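Local coordinates for molybdenum cofactor carrier protein (Chlamydomonas reinhardtii, PDB 2IZ6), which binds and carries the molybdenum cofactor, probably holding it in protected form until it is passed to molybdoenzymes, at the interface of chains A and B and the interface of chains A and C. Numbering follows the deposited sequence. Chains: chain A/B/C, Molybdenum cofactor carrier protein.

Contact 1: the interface of chains A and B. Residues chain A 15, 47, 73, 90, 92, 107; chain B 73, 90-92.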
ATOM      1  N   ILE A  15     -11.021 -10.277  16.796  1.00 23.54           N
ATOM      2  CA  ILE A  15     -11.220  -9.038  16.113  1.00 24.61           C
ATOM      3  C   ILE A  15     -12.206  -9.364  15.015  1.00 24.33           C
ATOM      4  O   ILE A  15     -11.988 -10.249  14.188  1.00 24.12           O
ATOM      5  CB  ILE A  15      -9.943  -8.530  15.524  1.00 24.48           C
ATOM      6  CG1 ILE A  15      -8.908  -8.242  16.641  1.00 24.39           C
ATOM      7  CG2 ILE A  15     -10.226  -7.237  14.711  1.00 24.22           C
ATOM      8  CD1 ILE A  15      -7.587  -7.731  16.096  1.00 26.65           C
ATOM      9  N   ILE A  47     -13.281  -7.390  19.812  1.00 22.30           N
ATOM     10  CA  ILE A  47     -12.824  -6.083  19.312  1.00 22.71           C
ATOM     11  C   ILE A  47     -13.469  -5.816  17.935  1.00 22.26           C
ATOM     12  O   ILE A  47     -13.507  -6.726  17.126  1.00 24.68           O
ATOM     13  CB  ILE A  47     -11.304  -6.022  19.189  1.00 21.89           C
ATOM     14  CG1 ILE A  47     -10.573  -6.180  20.529  1.00 26.24           C
ATOM     15  CG2 ILE A  47     -10.867  -4.719  18.554  1.00 24.31           C
ATOM     16  CD1 ILE A  47      -9.070  -6.440  20.417  1.00 26.14           C
ATOM     17  N   ILE A  73     -11.485  -0.193  16.931  1.00 21.14           N
ATOM     18  CA  ILE A  73     -10.342   0.155  16.087  1.00 22.17           C
ATOM     19  C   ILE A  73     -10.912   0.747  14.834  1.00 23.95           C
ATOM     20  O   ILE A  73     -11.685   0.094  14.109  1.00 23.44           O
ATOM     21  CB  ILE A  73      -9.416  -1.041  15.757  1.00 21.96           C
ATOM     22  CG1 ILE A  73      -8.858  -1.746  17.000  1.00 22.41           C
ATOM     23  CG2 ILE A  73      -8.280  -0.555  14.819  1.00 21.57           C
ATOM     24  CD1 ILE A  73      -8.270  -3.092  16.682  1.00 23.35           C
ATOM     25  N   ILE A  90      -8.907   3.354  19.061  1.00 23.89           N
ATOM     26  CA  ILE A  90      -7.574   3.176  18.465  1.00 25.69           C
ATOM     27  C   ILE A  90      -7.691   3.530  16.998  1.00 25.74           C
ATOM     28  O   ILE A  90      -8.244   2.738  16.204  1.00 24.16           O
ATOM     29  CB  ILE A  90      -7.099   1.752  18.627  1.00 24.70           C
ATOM     30  CG1 ILE A  90      -6.985   1.359  20.124  1.00 25.84           C
ATOM     31  CG2 ILE A  90      -5.778   1.540  17.905  1.00 26.16           C
ATOM     32  CD1 ILE A  90      -6.823  -0.109  20.342  1.00 27.42           C
ATOM     33  N   ILE A  92      -6.178   3.800  13.516  1.00 24.56           N
ATOM     34  CA  ILE A  92      -5.080   3.285  12.706  1.00 25.04           C
ATOM     35  C   ILE A  92      -5.088   4.093  11.403  1.00 25.80           C
ATOM     36  O   ILE A  92      -6.067   4.091  10.661  1.00 25.75           O
ATOM     37  CB  ILE A  92      -5.198   1.757  12.446  1.00 25.25           C
ATOM     38  CG1 ILE A  92      -5.107   0.959  13.744  1.00 27.17           C
ATOM     39  CG2 ILE A  92      -4.148   1.301  11.450  1.00 25.83           C
ATOM     40  CD1 ILE A  92      -3.789   1.029  14.471  1.00 27.95           C
ATOM     41  N   SER A 107      -6.568  -8.540   9.461  1.00 28.72           N
ATOM     42  CA  SER A 107      -6.406  -8.607  10.873  1.00 28.66           C
ATOM     43  C   SER A 107      -7.594  -9.298  11.531  1.00 28.13           C
ATOM     44  O   SER A 107      -7.485  -9.745  12.650  1.00 31.30           O
ATOM     45  CB  SER A 107      -6.300  -7.199  11.462  1.00 28.70           C
ATOM     46  OG  SER A 107      -5.372  -6.380  10.722  1.00 29.99           O
TER
ATOM     47  N   ILE B  73       0.162  -3.074  20.227  1.00 21.14           N
ATOM     48  CA  ILE B  73      -0.304  -3.227  18.848  1.00 22.17           C
ATOM     49  C   ILE B  73       0.892  -3.638  18.046  1.00 23.95           C
ATOM     50  O   ILE B  73       1.905  -2.917  17.986  1.00 23.44           O
ATOM     51  CB  ILE B  73      -0.949  -1.950  18.257  1.00 21.96           C
ATOM     52  CG1 ILE B  73      -2.136  -1.426  19.077  1.00 22.41           C
ATOM     53  CG2 ILE B  73      -1.351  -2.224  16.784  1.00 21.57           C
ATOM     54  CD1 ILE B  73      -2.515  -0.020  18.706  1.00 23.35           C
ATOM     55  N   ILE B  90      -2.988  -6.786  19.973  1.00 23.89           N
ATOM     56  CA  ILE B  90      -3.775  -6.451  18.776  1.00 25.69           C
ATOM     57  C   ILE B  90      -2.848  -6.571  17.586  1.00 25.74           C
ATOM     58  O   ILE B  90      -1.988  -5.690  17.370  1.00 24.16           O
ATOM     59  CB  ILE B  90      -4.329  -5.050  18.873  1.00 24.70           C
ATOM     60  CG1 ILE B  90      -5.272  -4.895  20.097  1.00 25.84           C
ATOM     61  CG2 ILE B  90      -5.038  -4.661  17.585  1.00 26.16           C
ATOM     62  CD1 ILE B  90      -5.599  -3.475  20.419  1.00 27.42           C
ATOM     63  N   PRO B  91      -2.959  -7.691  16.818  1.00 25.00           N
ATOM     64  CA  PRO B  91      -2.173  -7.851  15.611  1.00 26.14           C
ATOM     65  C   PRO B  91      -2.842  -7.155  14.474  1.00 26.60           C
ATOM     66  O   PRO B  91      -3.975  -7.512  14.156  1.00 28.24           O
ATOM     67  CB  PRO B  91      -2.106  -9.412  15.440  1.00 27.46           C
ATOM     68  CG  PRO B  91      -2.755 -10.008  16.634  1.00 26.97           C
ATOM     69  CD  PRO B  91      -3.726  -8.930  17.093  1.00 27.10           C
ATOM     70  N   ILE B  92      -2.165  -6.208  13.859  1.00 24.56           N
ATOM     71  CA  ILE B  92      -2.654  -5.517  12.672  1.00 25.04           C
ATOM     72  C   ILE B  92      -1.886  -6.105  11.482  1.00 25.80           C
ATOM     73  O   ILE B  92      -0.661  -6.033  11.419  1.00 25.75           O
ATOM     74  CB  ILE B  92      -2.486  -3.975  12.768  1.00 25.25           C
ATOM     75  CG1 ILE B  92      -3.319  -3.390  13.906  1.00 27.17           C
ATOM     76  CG2 ILE B  92      -2.829  -3.314  11.446  1.00 25.83           C
ATOM     77  CD1 ILE B  92      -4.814  -3.511  13.759  1.00 27.95           C
TER
HETATM   78  O   HOH W   1      -5.197 -10.100  13.984  1.00 36.74           O
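B:Ile90 pushes its side chain into a group of isoleucines on chain A, and its 57 Å² of hidden surface is the largest share of this patch. CD1, CG2 and CG1 meet different residues. The terminal methyl CD1 runs tip to tip into its symmetry mate, 3.6 Å from CD1 of A:Ile90. With CG1 anti to the carbonyl carbon (chi1 -61°), the CG2 branch is left anti to the backbone N and lies 3.7 Å from CD1 of A:Ile73, the two side chains lying alongside one another and pointing opposite ways. CG1 takes a looser contact, crossing the A:Ile47 side chain at a slant, 4.1 Å from its CD1. Exchange of the chains repeats the pattern, with CD1 of B:Ile73 against CG2 of A:Ile90, as expected of a two-fold interface, to which strands 72-76 and 90-93 contribute here. This apolar patch may hold a dimer, though the structure alone does not show that it does so in solution.

B:Ile92, with 31 Å² hidden, meets A:Ser107 mainly through its backbone: the hydroxyl OG of the serine sits 3.5 Å from CA of B:Ile92, a packing contact. The CB of A:Ser107 lies near the carbonyl of B:Pro91, while CD1 of A:Ile15 reaches the same proline at its O and CD. With no direct polar pair in this patch, a water ties the two backbones, 2.7 Å from the carbonyl O of A:Ser107 and 2.9 Å from the carbonyl O of B:Pro91.

Contact 2: the interface of chains A and C. Residues chain A 122, 125-126, 129, 146, 150; chain C 117-118, 121-122, 125, 147.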
ATOM      1  N   ALA A 122     -15.014  -5.152  -2.859  1.00 22.64           N
ATOM      2  CA  ALA A 122     -13.584  -5.433  -2.995  1.00 22.27           C
ATOM      3  C   ALA A 122     -13.039  -6.058  -1.741  1.00 22.89           C
ATOM      4  O   ALA A 122     -12.270  -7.005  -1.717  1.00 23.15           O
ATOM      5  CB  ALA A 122     -12.797  -4.191  -3.334  1.00 24.27           C
ATOM      6  N   ALA A 125     -14.153  -9.670  -1.394  1.00 22.85           N
ATOM      7  CA  ALA A 125     -13.428 -10.500  -2.356  1.00 21.56           C
ATOM      8  C   ALA A 125     -12.008 -10.720  -1.910  1.00 21.65           C
ATOM      9  O   ALA A 125     -11.478 -11.875  -1.979  1.00 22.79           O
ATOM     10  CB  ALA A 125     -13.440  -9.872  -3.685  1.00 22.14           C
ATOM     11  N   LEU A 126     -11.355  -9.685  -1.353  1.00 21.88           N
ATOM     12  CA  LEU A 126      -9.979  -9.858  -0.839  1.00 23.31           C
ATOM     13  C   LEU A 126      -9.940 -10.762   0.414  1.00 23.40           C
ATOM     14  O   LEU A 126      -8.914 -11.452   0.651  1.00 23.54           O
ATOM     15  CB  LEU A 126      -9.289  -8.531  -0.650  1.00 25.28           C
ATOM     16  CG  LEU A 126      -9.031  -7.805  -1.962  1.00 26.88           C
ATOM     17  CD1 LEU A 126      -8.434  -6.386  -1.826  1.00 29.39           C
ATOM     18  CD2 LEU A 126      -8.115  -8.616  -2.872  1.00 28.60           C
ATOM     19  N   LYS A 129     -10.070 -14.121  -0.996  1.00 24.94           N
ATOM     20  CA  LYS A 129      -8.755 -14.472  -1.544  1.00 25.25           C
ATOM     21  C   LYS A 129      -7.779 -14.946  -0.458  1.00 24.02           C
ATOM     22  O   LYS A 129      -6.996 -15.886  -0.659  1.00 24.74           O
ATOM     23  CB  LYS A 129      -8.207 -13.290  -2.337  1.00 25.23           C
ATOM     24  CG  LYS A 129      -6.860 -13.505  -2.980  1.00 25.55           C
ATOM     25  CD  LYS A 129      -6.490 -12.300  -3.922  1.00 28.55           C
ATOM     26  CE  LYS A 129      -4.981 -12.212  -4.286  1.00 30.79           C
ATOM     27  NZ  LYS A 129      -4.326 -13.493  -4.644  1.00 37.98           N
ATOM     28  N   PHE A 146     -23.363 -14.356  -5.902  1.00 23.75           N
ATOM     29  CA  PHE A 146     -22.035 -14.144  -6.480  1.00 24.58           C
ATOM     30  C   PHE A 146     -20.897 -14.568  -5.525  1.00 23.65           C
ATOM     31  O   PHE A 146     -20.052 -15.399  -5.865  1.00 25.35           O
ATOM     32  CB  PHE A 146     -21.866 -12.712  -6.939  1.00 24.46           C
ATOM     33  CG  PHE A 146     -20.437 -12.410  -7.378  1.00 25.49           C
ATOM     34  CD1 PHE A 146     -19.897 -13.007  -8.496  1.00 27.58           C
ATOM     35  CD2 PHE A 146     -19.623 -11.574  -6.615  1.00 26.88           C
ATOM     36  CE1 PHE A 146     -18.537 -12.725  -8.882  1.00 25.21           C
ATOM     37  CE2 PHE A 146     -18.328 -11.268  -7.006  1.00 27.92           C
ATOM     38  CZ  PHE A 146     -17.788 -11.851  -8.091  1.00 25.97           C
ATOM     39  N   LEU A 150     -18.006 -17.667  -5.521  1.00 28.79           N
ATOM     40  CA  LEU A 150     -16.541 -17.520  -5.350  1.00 29.16           C
ATOM     41  C   LEU A 150     -15.963 -18.514  -4.391  1.00 29.16           C
ATOM     42  O   LEU A 150     -14.873 -19.046  -4.621  1.00 30.81           O
ATOM     43  CB  LEU A 150     -16.093 -16.117  -4.902  1.00 29.36           C
ATOM     44  CG  LEU A 150     -16.303 -14.970  -5.874  1.00 28.30           C
ATOM     45  CD1 LEU A 150     -15.735 -13.720  -5.313  1.00 31.63           C
ATOM     46  CD2 LEU A 150     -15.695 -15.247  -7.267  1.00 30.00           C
TER
ATOM     47  N   GLY C 117     -12.674 -14.683 -10.438  1.00 26.09           N
ATOM     48  CA  GLY C 117     -12.098 -15.292  -9.248  1.00 25.52           C
ATOM     49  C   GLY C 117     -12.014 -14.154  -8.184  1.00 25.85           C
ATOM     50  O   GLY C 117     -12.266 -12.967  -8.503  1.00 24.06           O
ATOM     51  N   PRO C 118     -11.728 -14.493  -6.923  1.00 25.21           N
ATOM     52  CA  PRO C 118     -11.676 -13.445  -5.860  1.00 24.72           C
ATOM     53  C   PRO C 118     -10.785 -12.264  -6.214  1.00 24.20           C
ATOM     54  O   PRO C 118     -11.217 -11.078  -6.112  1.00 24.66           O
ATOM     55  CB  PRO C 118     -11.184 -14.221  -4.632  1.00 23.79           C
ATOM     56  CG  PRO C 118     -11.789 -15.504  -4.827  1.00 24.96           C
ATOM     57  CD  PRO C 118     -11.527 -15.805  -6.331  1.00 26.30           C
ATOM     58  N   ALA C 121     -12.375 -10.192  -9.021  1.00 24.07           N
ATOM     59  CA  ALA C 121     -13.551  -9.506  -8.470  1.00 24.19           C
ATOM     60  C   ALA C 121     -13.186  -8.215  -7.736  1.00 23.64           C
ATOM     61  O   ALA C 121     -13.854  -7.200  -7.868  1.00 25.19           O
ATOM     62  CB  ALA C 121     -14.310 -10.473  -7.527  1.00 25.80           C
ATOM     63  N   ALA C 122     -12.093  -8.272  -6.970  1.00 25.87           N
ATOM     64  CA  ALA C 122     -11.649  -7.134  -6.169  1.00 22.85           C
ATOM     65  C   ALA C 122     -11.183  -6.036  -7.104  1.00 26.40           C
ATOM     66  O   ALA C 122     -11.512  -4.885  -6.953  1.00 23.74           O
ATOM     67  CB  ALA C 122     -10.448  -7.560  -5.217  1.00 24.93           C
ATOM     68  N   ALA C 125     -14.218  -4.544  -8.836  1.00 24.32           N
ATOM     69  CA  ALA C 125     -14.974  -3.646  -7.891  1.00 22.96           C
ATOM     70  C   ALA C 125     -14.254  -2.330  -7.647  1.00 22.62           C
ATOM     71  O   ALA C 125     -14.845  -1.261  -7.602  1.00 23.31           O
ATOM     72  CB  ALA C 125     -15.238  -4.337  -6.577  1.00 22.35           C
ATOM     73  N   PHE C 147     -21.946  -7.393 -10.863  1.00 24.68           N
ATOM     74  CA  PHE C 147     -21.315  -6.130 -11.205  1.00 25.09           C
ATOM     75  C   PHE C 147     -22.235  -5.123 -11.784  1.00 26.84           C
ATOM     76  O   PHE C 147     -22.164  -3.993 -11.443  1.00 26.75           O
ATOM     77  CB  PHE C 147     -20.055  -6.362 -12.032  1.00 24.52           C
ATOM     78  CG  PHE C 147     -18.983  -7.008 -11.229  1.00 26.51           C
ATOM     79  CD1 PHE C 147     -18.472  -6.306 -10.141  1.00 29.28           C
ATOM     80  CD2 PHE C 147     -18.583  -8.315 -11.416  1.00 25.15           C
ATOM     81  CE1 PHE C 147     -17.549  -6.821  -9.351  1.00 28.27           C
ATOM     82  CE2 PHE C 147     -17.564  -8.844 -10.570  1.00 26.66           C
ATOM     83  CZ  PHE C 147     -17.099  -8.055  -9.517  1.00 23.89           C
TER
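Helix 118-129, which begins in the glycine-rich GPGT turn of this SLOG-family protein, probably part of its ligand-binding loop, packs in chain A against the same helix of chain C. The contact is alanine-lined, with helix 141-150 of each chain adding side chains at the flank. Small residues let the backbones come close: CA of A:Ala122 is 4.1 Å from CA of C:Ala122. The methyl of A:Ala125 rests 3.5 Å from the carbonyl O of C:Pro118, and the methyl of C:Ala122 fits against the branched end of A:Leu126, tightly, at 3.5 Å from CD2. C:Pro118, which hides 50 Å², turns its CB toward the backbone of chain A, 3.6 Å from the carbonyl O of A:Ala125 and beside the CB of A:Lys129.

A:Leu150 hides 38 Å² and straddles the start of the partner helix. CD2 of A:Leu150 lies 3.9 Å from backbone atom C of C:Gly117, while CD1 faces CA of C:Pro118 and the methyl of C:Ala121. Its CG also covers one face of the A:Phe146 ring, offset toward the rim. An alanine here would probably open a gap over C:Gly117 and C:Pro118 and leave the A:Phe146 ring less firmly held against turning.

That ring, carried by a CG anti to the backbone N (chi1 173°), meets the methyl of C:Ala121 at its edge and in its plane, with CZ 3.8 Å from CB. It also pairs edge-to-face with C:Phe147, the planes inclined at 68°. The patch contains no direct polar pairing and may be an assembly interface or arise from crystal packing. It lies on helices that follow strands 110-114 and 134-137 in the Rossmann-like fold expected of the family.

The C-alpha centres of contact 1 and contact 2 lie about 24 Å apart, and no residue of chain A serves both. Contact 1 draws on strands 15-19, 47-51, 72-76 and 90-93 with the 3-10 helix 105-107, whereas contact 2 uses helices 118-129 and 141-150. Each belongs to a two-fold symmetric interface, so chain A can engage chains B and C at once through separate surfaces. Two such different interfaces per subunit fit the four copies of the deposited assembly, consistent with a tetramer built as a dimer of dimers, although the coordinates alone do not establish its state in solution.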